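Local coordinates for protein alanine racemase (Actinobacillus succinogenes, PDB 3C3K) that is of unknown function but has the two-lobed alpha/beta fold of the periplasmic binding protein-like family, at residues 9-14 / 39-44; 31-36 / 242-247; 46-51 / 70-75; 88-93 / 251-256. All blocks are in the same frame, centred on the assembly; numbering follows the deposited sequence.

In the fold
Contact 1 is a largely buried strand pair at the edge of the six-stranded first-lobe sheet, hydrogen-bonded through the backbone and apolar in most side chains. Contacts 2 and 4 are only partly buried and share helix 239-254. Contact 2 sets it against helix 21-35 by side-chain packing, whereas contact 4 ties its last turns to the start of strand 89-92 through a glutamine amide. Tyr39 of contact 1 also touches Leu251 and Ile254 of contact 4, and Ala34 of contact 2 lies on Leu11 and Ile41. Contact 3 is buried but polar: hydroxyls, a carboxylate and backbone N-H groups join two loops following sheet strands. Contacts 1, 2 and 3 also touch the second subunit.

Contact 1: residues 9-14 / 39-44; sequences GMLLVM and YRILLC
This is a parallel strand pair, 9-14 beside 39-44, in the buried sheet of the first lobe, with Gly9 matched to Tyr39 and Met14 to Cys44. Five backbone hydrogen bonds join the strands. The middle ones are short and straight: Leu42 N gives to Leu11 O at 2.8 Å (173° at the hydrogen) and Val13 N to Leu42 O at 2.8 Å, each nearly along the C=O axis. At the start the pairing loosens, Arg40 N lying 3.1 Å from Gly9 O and above the carbonyl plane. The axes cross at -35°, the twist of a parallel sheet. The strands belong to one beta-alpha-beta unit, and their connecting helix 21-35 lies over the face that carries Leu11, Val13, Ile41 and Leu43. Here Leu11 crosses Tyr39 at about a right angle, CD2 coming obliquely to within 3.4 Å of CD1 of the phenol ring, whose edge meets Met10 N; Tyr39 OH is tied to Asp66. Farther along, Val13 and Leu43 point the same way, with Val13 CB 3.7 Å from Leu43 CD2, while Val13 CG2 meets Ile41 CG2 at 3.7 Å. On the other face Met10, extended through chi2 (-170°), brings SD to 3.7 Å from Leu42 CG, and the bend at chi3 turns CE toward Leu42 CD1; helix 50-56 covers Leu12 and Cys44 there. The guanidinium of Arg40 leads away to Glu35. Strand 39-45 is outermost in the sheet of its own chain, and the second subunit hydrogen-bonds to the backbone of Leu43 and sets its Ile18 against that residue.

Contact 2: residues 31-36 / 242-247; sequences EKTAEK and IGMKAV
Lys32 NZ is gripped by one salt bridge, to Glu240 OE2 at the start of helix 239-254, and rests 4.0 Å from Met244 SD one turn farther along. Lys32 and Met244 run side by side in the same direction, the lysine chain bending at chi3 (57°), so that its CE as well as its amine lies against the sulfur. Thr33, pointing at helix 239-254, fills the middle of the contact. Its side chain crosses that of Met244 at about a right angle, Thr33 OG1 meeting Met244 CB at 3.3 Å. The side chains of Thr33 and Val247 slide past each other in opposite directions, Thr33 CG2 touching Val247 CG1 at 3.6 Å. Val247 CG1, anti to its own backbone N (chi1 175°), also reaches over the helix backbone to Ala34 N at 3.8 Å. The two helices flank the same side of the first-lobe sheet of the periplasmic binding fold; their segments 31-35 and 242-247 run roughly parallel, at 31°, with axes 8.0 Å apart. Glu35, farther along helix 21-35, turns instead to Arg40 and to Arg52 of the second subunit. No hydrogen bond spans the two segments, so their adhesion rests on van der Waals contact, with the lysine-glutamate pair adding charge at the exposed margin.

Contact 3: residues 46-51 / 70-75; sequences TESDLA and TMDALS
Two loops at the carboxyl ends of parallel strands 39-45 and 68-70 meet here, on the side of the first lobe that faces the second in the periplasmic binding fold. Glu47 and Ser48 both take left-handed helical backbone angles, a turn closed by Asp49 N giving to Thr46 O, and this presents the N-H and the hydroxyl of Ser48 to the other loop. Its OG accepts a nearly straight bond from Ala73 N (2.9 Å, 172°) and is also hydrogen-bonded to Tyr136, which precedes helix 137-152. Ser48 N makes a weak hydrogen bond to Asp72 OD1 at 3.2 Å. The carboxylate of Asp72 lies beside Thr46, whose OG1 sits 3.0 Å from OD1 and likewise 3.0 Å from OD2 of that aspartate, besides being hydrogen-bonded to Val15 O. OD2 of Asp72 is also close to the like-charged Glu76, an arrangement that may raise the pKa of one of the two acids. Thr70 fixes the start of its loop with an ST turn, its OG1 accepting from Asp72 N at 3.1 Å. In the opposing loop, Asp49 N-caps helix 50-56: its OD1 takes Ala51 N at 3.0 Å on the anti lone pair, with a bent angle of 131° at the hydrogen.

Contact 4: residues 88-93 / 251-256; sequences PWVQCA and LEQIHS
The tight part of this contact is where Pro88 meets the last turn of helix 239-254: Pro88 CG presses on Ile254 CG1 at 3.5 Å, closer than usual for two carbons, and the two side chains cross at about a right angle. Next to it, Pro88 CB rests 3.9 Å from Gln253 CB. From there Gln253 extends beyond CG to bring its carboxamide alongside Trp89, where it uses both ends. OE1 takes Trp89 N at 3.0 Å and NE2 gives to Trp89 O at 3.0 Å. The carbonyl oxygen of Trp89 lies almost in the amide plane of Gln253, but each donor stands well above the plane of the carbonyl it meets. Strand 89-92 is an inner strand of the parallel sheet; Gln91 pairs its backbone with strand 102-105, whereas at Trp89 the glutamine takes the two backbone groups. The pair of hydrogen bonds fixes the rotation of the amide, and Val90 CG2 packs 3.6 Å from Gln253 NE2. The Trp89 side chain starts away from helix 239-254, and its indole packs on helix 77-84. On the loose side the chain leaves the helix at His255, which lies with Ser256 at the surface of the assembly, outside the contact.

Contact 1: residues 9-14 / 39-44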
loop_
_atom_site.group_PDB
_atom_site.type_symbol
_atom_site.label_atom_id
_atom_site.label_comp_id
_atom_site.label_asym_id
_atom_site.label_seq_id
_atom_site.Cartn_x
_atom_site.Cartn_y
_atom_site.Cartn_z
ATOM N N GLY B 9 23.873 11.074 0.213
ATOM C CA GLY B 9 23.135 11.449 1.410
ATOM C C GLY B 9 21.888 10.621 1.600
ATOM O O GLY B 9 21.595 9.760 0.807
ATOM N N MET B 10 21.148 10.915 2.662
ATOM C CA MET B 10 19.820 10.372 2.828
ATOM C C MET B 10 18.867 11.518 3.181
ATOM O O MET B 10 19.232 12.532 3.838
ATOM C CB MET B 10 19.757 9.258 3.915
ATOM C CG MET B 10 20.445 7.900 3.526
ATOM S SD MET B 10 20.166 6.468 4.642
ATOM C CE MET B 10 21.215 6.868 6.008
ATOM N N LEU B 11 17.628 11.326 2.752
ATOM C CA LEU B 11 16.511 12.171 3.153
ATOM C C LEU B 11 15.501 11.358 3.974
ATOM O O LEU B 11 15.281 10.160 3.685
ATOM C CB LEU B 11 15.853 12.714 1.911
ATOM C CG LEU B 11 16.747 13.277 0.803
ATOM C CD1 LEU B 11 15.853 13.674 -0.317
ATOM C CD2 LEU B 11 17.537 14.505 1.348
ATOM N N LEU B 12 14.949 11.986 4.997
ATOM C CA LEU B 12 13.862 11.433 5.808
ATOM C C LEU B 12 12.471 11.780 5.237
ATOM O O LEU B 12 12.124 12.968 5.069
ATOM C CB LEU B 12 13.969 11.930 7.269
ATOM C CG LEU B 12 12.847 11.540 8.247
ATOM C CD1 LEU B 12 12.748 10.000 8.421
ATOM C CD2 LEU B 12 13.110 12.130 9.566
ATOM N N VAL B 13 11.658 10.753 4.951
ATOM C CA VAL B 13 10.233 10.990 4.699
ATOM C C VAL B 13 9.387 10.542 5.883
ATOM O O VAL B 13 9.469 9.396 6.295
ATOM C CB VAL B 13 9.782 10.288 3.414
ATOM C CG1 VAL B 13 8.372 10.713 3.009
ATOM C CG2 VAL B 13 10.794 10.570 2.267
ATOM N N MET B 14 8.569 11.449 6.416
ATOM C CA MET B 14 7.628 11.155 7.490
ATOM C C MET B 14 6.285 10.926 6.835
ATOM O O MET B 14 5.625 11.875 6.405
ATOM C CB MET B 14 7.578 12.337 8.476
ATOM C CG MET B 14 8.753 12.364 9.519
ATOM S SD MET B 14 8.931 13.857 10.623
ATOM C CE MET B 14 8.167 14.968 9.682
ATOM N N TYR B 39 20.753 10.994 -3.563
ATOM C CA TYR B 39 20.156 10.695 -2.255
ATOM C C TYR B 39 19.429 9.391 -2.288
ATOM O O TYR B 39 18.855 9.051 -3.304
ATOM C CB TYR B 39 19.188 11.805 -1.865
ATOM C CG TYR B 39 19.894 13.068 -1.473
ATOM C CD1 TYR B 39 20.314 13.274 -0.153
ATOM C CD2 TYR B 39 20.109 14.081 -2.391
ATOM C CE1 TYR B 39 20.995 14.407 0.217
ATOM C CE2 TYR B 39 20.801 15.230 -2.020
ATOM C CZ TYR B 39 21.208 15.381 -0.697
ATOM O OH TYR B 39 21.862 16.514 -0.299
ATOM N N ARG B 40 19.458 8.683 -1.158
ATOM C CA ARG B 40 18.541 7.598 -0.863
ATOM C C ARG B 40 17.573 8.008 0.267
ATOM O O ARG B 40 17.762 9.029 0.939
ATOM C CB ARG B 40 19.322 6.336 -0.426
ATOM C CG ARG B 40 20.485 5.971 -1.332
ATOM C CD ARG B 40 19.921 5.484 -2.643
ATOM N NE ARG B 40 20.958 5.024 -3.545
ATOM C CZ ARG B 40 20.746 4.352 -4.669
ATOM N NH1 ARG B 40 19.516 4.079 -5.099
ATOM N NH2 ARG B 40 21.790 4.021 -5.403
ATOM N N ILE B 41 16.552 7.200 0.483
ATOM C CA ILE B 41 15.396 7.644 1.231
ATOM C C ILE B 41 15.192 6.786 2.474
ATOM O O ILE B 41 15.199 5.566 2.390
ATOM C CB ILE B 41 14.141 7.544 0.293
ATOM C CG1 ILE B 41 14.271 8.501 -0.934
ATOM C CG2 ILE B 41 12.869 7.784 1.026
ATOM C CD1 ILE B 41 14.355 9.959 -0.533
ATOM N N LEU B 42 15.013 7.409 3.635
ATOM C CA LEU B 42 14.585 6.645 4.802
ATOM C C LEU B 42 13.160 7.047 5.119
ATOM O O LEU B 42 12.821 8.263 5.066
ATOM C CB LEU B 42 15.465 6.912 5.991
ATOM C CG LEU B 42 16.815 6.241 6.156
ATOM C CD1 LEU B 42 17.424 6.825 7.416
ATOM C CD2 LEU B 42 16.709 4.723 6.230
ATOM N N LEU B 43 12.309 6.080 5.437
ATOM C CA LEU B 43 10.911 6.373 5.780
ATOM C C LEU B 43 10.632 6.239 7.265
ATOM O O LEU B 43 11.240 5.446 7.950
ATOM C CB LEU B 43 9.953 5.396 5.064
ATOM C CG LEU B 43 10.060 5.303 3.564
ATOM C CD1 LEU B 43 9.108 4.198 3.166
ATOM C CD2 LEU B 43 9.679 6.655 2.874
ATOM N N CYS B 44 9.659 6.970 7.758
ATOM C CA CYS B 44 9.148 6.701 9.103
ATOM C C CYS B 44 7.650 6.772 8.993
ATOM O O CYS B 44 7.109 7.733 8.404
ATOM C CB CYS B 44 9.608 7.735 10.092
ATOM S SG CYS B 44 8.997 7.301 11.774
#

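Contact 2: residues 31-36 / 242-247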
loop_
_atom_site.group_PDB
_atom_site.type_symbol
_atom_site.label_atom_id
_atom_site.label_comp_id
_atom_site.label_asym_id
_atom_site.label_seq_id
_atom_site.Cartn_x
_atom_site.Cartn_y
_atom_site.Cartn_z
ATOM N N GLU B 31 11.391 9.101 -4.403
ATOM C CA GLU B 31 12.552 8.264 -4.683
ATOM C C GLU B 31 13.107 8.560 -6.062
ATOM O O GLU B 31 14.306 8.593 -6.255
ATOM C CB GLU B 31 12.166 6.796 -4.677
ATOM C CG GLU B 31 11.773 6.229 -3.351
ATOM C CD GLU B 31 11.121 4.832 -3.471
ATOM O OE1 GLU B 31 10.460 4.505 -4.511
ATOM O OE2 GLU B 31 11.307 4.070 -2.509
ATOM N N LYS B 32 12.233 8.795 -7.021
ATOM C CA LYS B 32 12.708 9.017 -8.386
ATOM C C LYS B 32 13.565 10.245 -8.428
ATOM O O LYS B 32 14.633 10.185 -8.953
ATOM C CB LYS B 32 11.565 9.186 -9.354
ATOM C CG LYS B 32 11.080 7.848 -9.923
ATOM C CD LYS B 32 9.799 8.111 -10.666
ATOM C CE LYS B 32 10.104 9.173 -11.748
ATOM N NZ LYS B 32 9.011 9.229 -12.765
ATOM N N THR B 33 13.084 11.354 -7.873
ATOM C CA THR B 33 13.879 12.590 -7.894
ATOM C C THR B 33 15.076 12.538 -7.002
ATOM O O THR B 33 16.132 12.981 -7.417
ATOM C CB THR B 33 13.036 13.849 -7.761
ATOM O OG1 THR B 33 12.107 13.840 -8.862
ATOM C CG2 THR B 33 13.894 15.117 -7.864
ATOM N N ALA B 34 14.931 11.986 -5.791
ATOM C CA ALA B 34 16.049 11.929 -4.838
ATOM C C ALA B 34 17.202 11.117 -5.409
ATOM O O ALA B 34 18.342 11.570 -5.339
ATOM C CB ALA B 34 15.586 11.396 -3.442
ATOM N N GLU B 35 16.930 9.976 -6.069
ATOM C CA GLU B 35 18.004 9.079 -6.425
ATOM C C GLU B 35 18.765 9.536 -7.683
ATOM O O GLU B 35 19.847 9.010 -7.956
ATOM C CB GLU B 35 17.513 7.644 -6.590
ATOM C CG GLU B 35 16.832 7.108 -5.329
ATOM C CD GLU B 35 16.686 5.580 -5.264
ATOM O OE1 GLU B 35 16.175 4.977 -6.219
ATOM O OE2 GLU B 35 17.018 4.990 -4.221
ATOM N N LYS B 36 18.223 10.517 -8.411
ATOM C CA LYS B 36 18.942 11.208 -9.513
ATOM C C LYS B 36 19.852 12.308 -9.019
ATOM O O LYS B 36 20.659 12.868 -9.796
ATOM C CB LYS B 36 17.969 11.911 -10.460
ATOM C CG LYS B 36 17.186 10.948 -11.341
ATOM C CD LYS B 36 18.070 10.177 -12.395
ATOM C CE LYS B 36 17.194 9.295 -13.291
ATOM N NZ LYS B 36 18.157 8.453 -14.082
ATOM N N ILE B 242 3.582 15.230 -7.062
ATOM C CA ILE B 242 3.699 15.728 -5.691
ATOM C C ILE B 242 4.998 15.338 -4.991
ATOM O O ILE B 242 5.669 16.208 -4.465
ATOM C CB ILE B 242 2.441 15.367 -4.858
ATOM C CG1 ILE B 242 1.220 16.072 -5.437
ATOM C CG2 ILE B 242 2.606 15.724 -3.314
ATOM C CD1 ILE B 242 -0.024 15.576 -4.822
ATOM N N GLY B 243 5.360 14.055 -4.976
ATOM C CA GLY B 243 6.661 13.629 -4.395
ATOM C C GLY B 243 7.881 14.163 -5.159
ATOM O O GLY B 243 8.861 14.594 -4.555
ATOM N N MET B 244 7.850 14.144 -6.483
ATOM C CA MET B 244 9.037 14.616 -7.224
ATOM C C MET B 244 9.251 16.109 -6.909
ATOM O O MET B 244 10.391 16.557 -6.693
ATOM C CB MET B 244 8.833 14.400 -8.716
ATOM C CG MET B 244 8.702 12.954 -9.165
ATOM S SD MET B 244 8.344 12.708 -10.960
ATOM C CE MET B 244 6.933 13.598 -11.053
ATOM N N LYS B 245 8.145 16.852 -6.805
ATOM C CA LYS B 245 8.214 18.303 -6.587
ATOM C C LYS B 245 8.660 18.565 -5.174
ATOM O O LYS B 245 9.451 19.489 -4.937
ATOM C CB LYS B 245 6.859 18.997 -6.968
ATOM C CG LYS B 245 6.834 20.584 -6.820
ATOM C CD LYS B 245 7.982 21.221 -7.620
ATOM C CE LYS B 245 7.559 22.399 -8.446
ATOM N NZ LYS B 245 8.638 22.774 -9.449
ATOM N N ALA B 246 8.195 17.745 -4.213
ATOM C CA ALA B 246 8.610 17.915 -2.827
ATOM C C ALA B 246 10.131 17.816 -2.749
ATOM O O ALA B 246 10.783 18.695 -2.227
ATOM C CB ALA B 246 7.861 16.943 -1.858
ATOM N N VAL B 247 10.716 16.818 -3.386
ATOM C CA VAL B 247 12.179 16.710 -3.452
ATOM C C VAL B 247 12.854 17.881 -4.083
ATOM O O VAL B 247 13.875 18.361 -3.531
ATOM C CB VAL B 247 12.635 15.396 -4.130
ATOM C CG1 VAL B 247 14.181 15.359 -4.295
ATOM C CG2 VAL B 247 12.128 14.251 -3.310
#

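Contact 3: residues 46-51 / 70-75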
loop_
_atom_site.group_PDB
_atom_site.type_symbol
_atom_site.label_atom_id
_atom_site.label_comp_id
_atom_site.label_asym_id
_atom_site.label_seq_id
_atom_site.Cartn_x
_atom_site.Cartn_y
_atom_site.Cartn_z
ATOM N N THR B 46 4.994 7.691 10.591
ATOM C CA THR B 46 4.793 8.536 11.802
ATOM C C THR B 46 3.319 8.596 12.147
ATOM O O THR B 46 2.921 8.647 13.320
ATOM C CB THR B 46 5.403 9.987 11.606
ATOM O OG1 THR B 46 5.063 10.478 10.308
ATOM C CG2 THR B 46 6.893 9.961 11.669
ATOM N N GLU B 47 2.480 8.617 11.116
ATOM C CA GLU B 47 1.009 8.727 11.325
ATOM C C GLU B 47 0.583 9.851 12.246
ATOM O O GLU B 47 -0.317 9.660 13.130
ATOM C CB GLU B 47 0.462 7.429 11.898
ATOM C CG GLU B 47 0.858 6.224 11.089
ATOM C CD GLU B 47 0.141 4.956 11.539
ATOM O OE1 GLU B 47 0.672 4.161 12.336
ATOM O OE2 GLU B 47 -0.974 4.746 11.071
ATOM N N SER B 48 1.257 10.995 12.105
ATOM C CA SER B 48 1.004 12.150 12.923
ATOM C C SER B 48 0.961 11.873 14.410
ATOM O O SER B 48 0.162 12.450 15.165
ATOM C CB SER B 48 -0.269 12.846 12.453
ATOM O OG SER B 48 -0.156 13.090 11.051
ATOM N N ASP B 49 1.819 10.956 14.818
ATOM C CA ASP B 49 2.060 10.591 16.199
ATOM C C ASP B 49 3.319 11.311 16.596
ATOM O O ASP B 49 4.407 11.069 16.024
ATOM C CB ASP B 49 2.293 9.080 16.264
ATOM C CG ASP B 49 2.583 8.591 17.647
ATOM O OD1 ASP B 49 3.179 9.353 18.447
ATOM O OD2 ASP B 49 2.216 7.431 17.939
ATOM N N LEU B 50 3.167 12.215 17.554
ATOM C CA LEU B 50 4.225 13.174 17.864
ATOM C C LEU B 50 5.444 12.502 18.431
ATOM O O LEU B 50 6.578 12.934 18.141
ATOM C CB LEU B 50 3.716 14.209 18.836
ATOM C CG LEU B 50 4.627 15.379 19.132
ATOM C CD1 LEU B 50 4.898 16.161 17.880
ATOM C CD2 LEU B 50 3.868 16.270 20.166
ATOM N N ALA B 51 5.212 11.418 19.175
ATOM C CA ALA B 51 6.318 10.709 19.790
ATOM C C ALA B 51 7.135 10.041 18.700
ATOM O O ALA B 51 8.359 10.078 18.740
ATOM C CB ALA B 51 5.836 9.704 20.807
ATOM N N THR B 70 7.616 15.816 5.041
ATOM C CA THR B 70 6.562 15.319 5.917
ATOM C C THR B 70 5.187 15.299 5.197
ATOM O O THR B 70 4.868 16.199 4.435
ATOM C CB THR B 70 6.484 16.106 7.270
ATOM O OG1 THR B 70 5.551 15.406 8.131
ATOM C CG2 THR B 70 6.081 17.603 7.082
ATOM N N MET B 71 4.421 14.224 5.418
ATOM C CA MET B 71 3.099 14.121 4.939
ATOM C C MET B 71 2.159 14.137 6.203
ATOM O O MET B 71 0.959 13.948 6.074
ATOM C CB MET B 71 2.896 12.827 4.127
ATOM C CG MET B 71 3.993 12.480 2.999
ATOM S SD MET B 71 3.568 10.836 2.214
ATOM C CE MET B 71 2.207 11.420 1.372
ATOM N N ASP B 72 2.693 14.479 7.386
ATOM C CA ASP B 72 1.816 14.549 8.586
ATOM C C ASP B 72 0.856 15.719 8.662
ATOM O O ASP B 72 0.973 16.711 7.895
ATOM C CB ASP B 72 2.682 14.575 9.836
ATOM C CG ASP B 72 3.220 13.196 10.212
ATOM O OD1 ASP B 72 2.782 12.223 9.621
ATOM O OD2 ASP B 72 3.994 13.111 11.206
ATOM N N ALA B 73 -0.085 15.632 9.617
ATOM C CA ALA B 73 -1.048 16.705 9.839
ATOM C C ALA B 73 -0.322 18.041 10.010
ATOM O O ALA B 73 0.743 18.132 10.689
ATOM C CB ALA B 73 -1.948 16.409 11.091
ATOM N N LEU B 74 -0.896 19.064 9.373
ATOM C CA LEU B 74 -0.372 20.439 9.351
ATOM C C LEU B 74 -0.106 20.954 10.724
ATOM O O LEU B 74 0.867 21.638 10.928
ATOM C CB LEU B 74 -1.421 21.368 8.688
ATOM C CG LEU B 74 -1.051 22.811 8.405
ATOM C CD1 LEU B 74 -0.004 22.804 7.337
ATOM C CD2 LEU B 74 -2.304 23.520 7.955
ATOM N N SER B 75 -0.938 20.577 11.708
ATOM C CA SER B 75 -0.785 21.096 13.051
ATOM C C SER B 75 0.447 20.568 13.855
ATOM O O SER B 75 0.770 21.038 15.002
ATOM C CB SER B 75 -2.024 20.715 13.824
ATOM O OG SER B 75 -2.087 19.322 13.965
#

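Contact 4: residues 88-93 / 251-256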
loop_
_atom_site.group_PDB
_atom_site.type_symbol
_atom_site.label_atom_id
_atom_site.label_comp_id
_atom_site.label_asym_id
_atom_site.label_seq_id
_atom_site.Cartn_x
_atom_site.Cartn_y
_atom_site.Cartn_z
ATOM N N PRO B 88 16.592 21.724 5.799
ATOM C CA PRO B 88 15.635 21.591 4.684
ATOM C C PRO B 88 14.351 20.831 5.094
ATOM O O PRO B 88 14.445 19.781 5.724
ATOM C CB PRO B 88 16.390 20.783 3.662
ATOM C CG PRO B 88 17.852 21.158 3.924
ATOM C CD PRO B 88 17.925 21.192 5.445
ATOM N N TRP B 89 13.176 21.397 4.773
ATOM C CA TRP B 89 11.883 20.895 5.272
ATOM C C TRP B 89 10.830 21.230 4.229
ATOM O O TRP B 89 10.769 22.366 3.726
ATOM C CB TRP B 89 11.583 21.608 6.606
ATOM C CG TRP B 89 10.463 21.136 7.455
ATOM C CD1 TRP B 89 9.735 20.009 7.323
ATOM C CD2 TRP B 89 10.024 21.761 8.680
ATOM N NE1 TRP B 89 8.842 19.891 8.363
ATOM C CE2 TRP B 89 8.993 20.970 9.204
ATOM C CE3 TRP B 89 10.399 22.932 9.358
ATOM C CZ2 TRP B 89 8.314 21.297 10.410
ATOM C CZ3 TRP B 89 9.710 23.280 10.582
ATOM C CH2 TRP B 89 8.702 22.447 11.096
ATOM N N VAL B 90 9.986 20.249 3.900
ATOM C CA VAL B 90 8.918 20.432 2.922
ATOM C C VAL B 90 7.732 19.662 3.406
ATOM O O VAL B 90 7.892 18.560 3.879
ATOM C CB VAL B 90 9.267 19.893 1.525
ATOM C CG1 VAL B 90 8.088 19.990 0.606
ATOM C CG2 VAL B 90 10.434 20.665 0.876
ATOM N N GLN B 91 6.542 20.235 3.252
ATOM C CA GLN B 91 5.321 19.571 3.629
ATOM C C GLN B 91 4.571 19.140 2.386
ATOM O O GLN B 91 4.443 19.909 1.424
ATOM C CB GLN B 91 4.460 20.464 4.528
ATOM C CG GLN B 91 2.933 20.033 4.517
ATOM C CD GLN B 91 2.654 19.155 5.734
ATOM O OE1 GLN B 91 3.105 19.478 6.827
ATOM N NE2 GLN B 91 1.930 18.053 5.550
ATOM N N CYS B 92 4.119 17.901 2.366
ATOM C CA CYS B 92 3.281 17.372 1.268
ATOM C C CYS B 92 1.838 17.227 1.672
ATOM O O CYS B 92 1.535 16.763 2.771
ATOM C CB CYS B 92 3.708 15.959 0.882
ATOM S SG CYS B 92 5.238 15.796 0.020
ATOM N N ALA B 93 0.936 17.553 0.745
ATOM C CA ALA B 93 -0.469 17.199 0.856
ATOM C C ALA B 93 -1.231 17.945 1.909
ATOM O O ALA B 93 -2.372 17.673 2.084
ATOM C CB ALA B 93 -0.661 15.689 1.062
ATOM N N LEU B 251 15.589 20.177 -2.417
ATOM C CA LEU B 251 16.900 20.464 -3.030
ATOM C C LEU B 251 17.228 21.960 -3.165
ATOM O O LEU B 251 18.386 22.360 -3.043
ATOM C CB LEU B 251 17.069 19.715 -4.371
ATOM C CG LEU B 251 17.105 18.174 -4.353
ATOM C CD1 LEU B 251 16.930 17.591 -5.803
ATOM C CD2 LEU B 251 18.331 17.551 -3.610
ATOM N N GLU B 252 16.252 22.817 -3.408
ATOM C CA GLU B 252 16.559 24.236 -3.406
ATOM C C GLU B 252 17.067 24.680 -2.054
ATOM O O GLU B 252 17.956 25.547 -1.996
ATOM C CB GLU B 252 15.333 25.081 -3.644
ATOM C CG GLU B 252 14.408 24.487 -4.570
ATOM C CD GLU B 252 14.259 25.297 -5.795
ATOM O OE1 GLU B 252 13.072 25.568 -6.105
ATOM O OE2 GLU B 252 15.310 25.656 -6.404
ATOM N N GLN B 253 16.466 24.155 -0.980
ATOM C CA GLN B 253 16.915 24.437 0.341
ATOM C C GLN B 253 18.322 23.917 0.538
ATOM O O GLN B 253 19.172 24.647 1.046
ATOM C CB GLN B 253 15.951 23.900 1.395
ATOM C CG GLN B 253 14.663 24.644 1.379
ATOM C CD GLN B 253 13.594 24.051 2.275
ATOM O OE1 GLN B 253 13.685 24.106 3.489
ATOM N NE2 GLN B 253 12.548 23.499 1.662
ATOM N N ILE B 254 18.579 22.670 0.175
ATOM C CA ILE B 254 19.908 22.074 0.403
ATOM C C ILE B 254 20.968 22.821 -0.420
ATOM O O ILE B 254 22.069 23.104 0.074
ATOM C CB ILE B 254 19.943 20.568 0.029
ATOM C CG1 ILE B 254 19.280 19.703 1.098
ATOM C CG2 ILE B 254 21.403 20.067 -0.269
ATOM C CD1 ILE B 254 18.669 18.426 0.556
ATOM N N HIS B 255 20.615 23.212 -1.634
ATOM C CA HIS B 255 21.577 23.848 -2.541
ATOM C C HIS B 255 22.138 25.161 -1.980
ATOM O O HIS B 255 21.390 26.044 -1.572
ATOM C CB HIS B 255 20.951 24.089 -3.913
ATOM C CG HIS B 255 20.821 22.843 -4.724
ATOM N ND1 HIS B 255 20.351 22.843 -6.021
ATOM C CD2 HIS B 255 21.097 21.556 -4.424
ATOM C CE1 HIS B 255 20.335 21.602 -6.478
ATOM N NE2 HIS B 255 20.784 20.804 -5.529
ATOM N N SER B 256 23.468 25.233 -2.008
ATOM C CA SER B 256 24.295 26.338 -1.551
ATOM C C SER B 256 24.124 27.653 -2.289
ATOM O O SER B 256 24.219 28.717 -1.669
ATOM C CB SER B 256 25.742 25.921 -1.689
ATOM O OG SER B 256 26.060 25.102 -0.596
#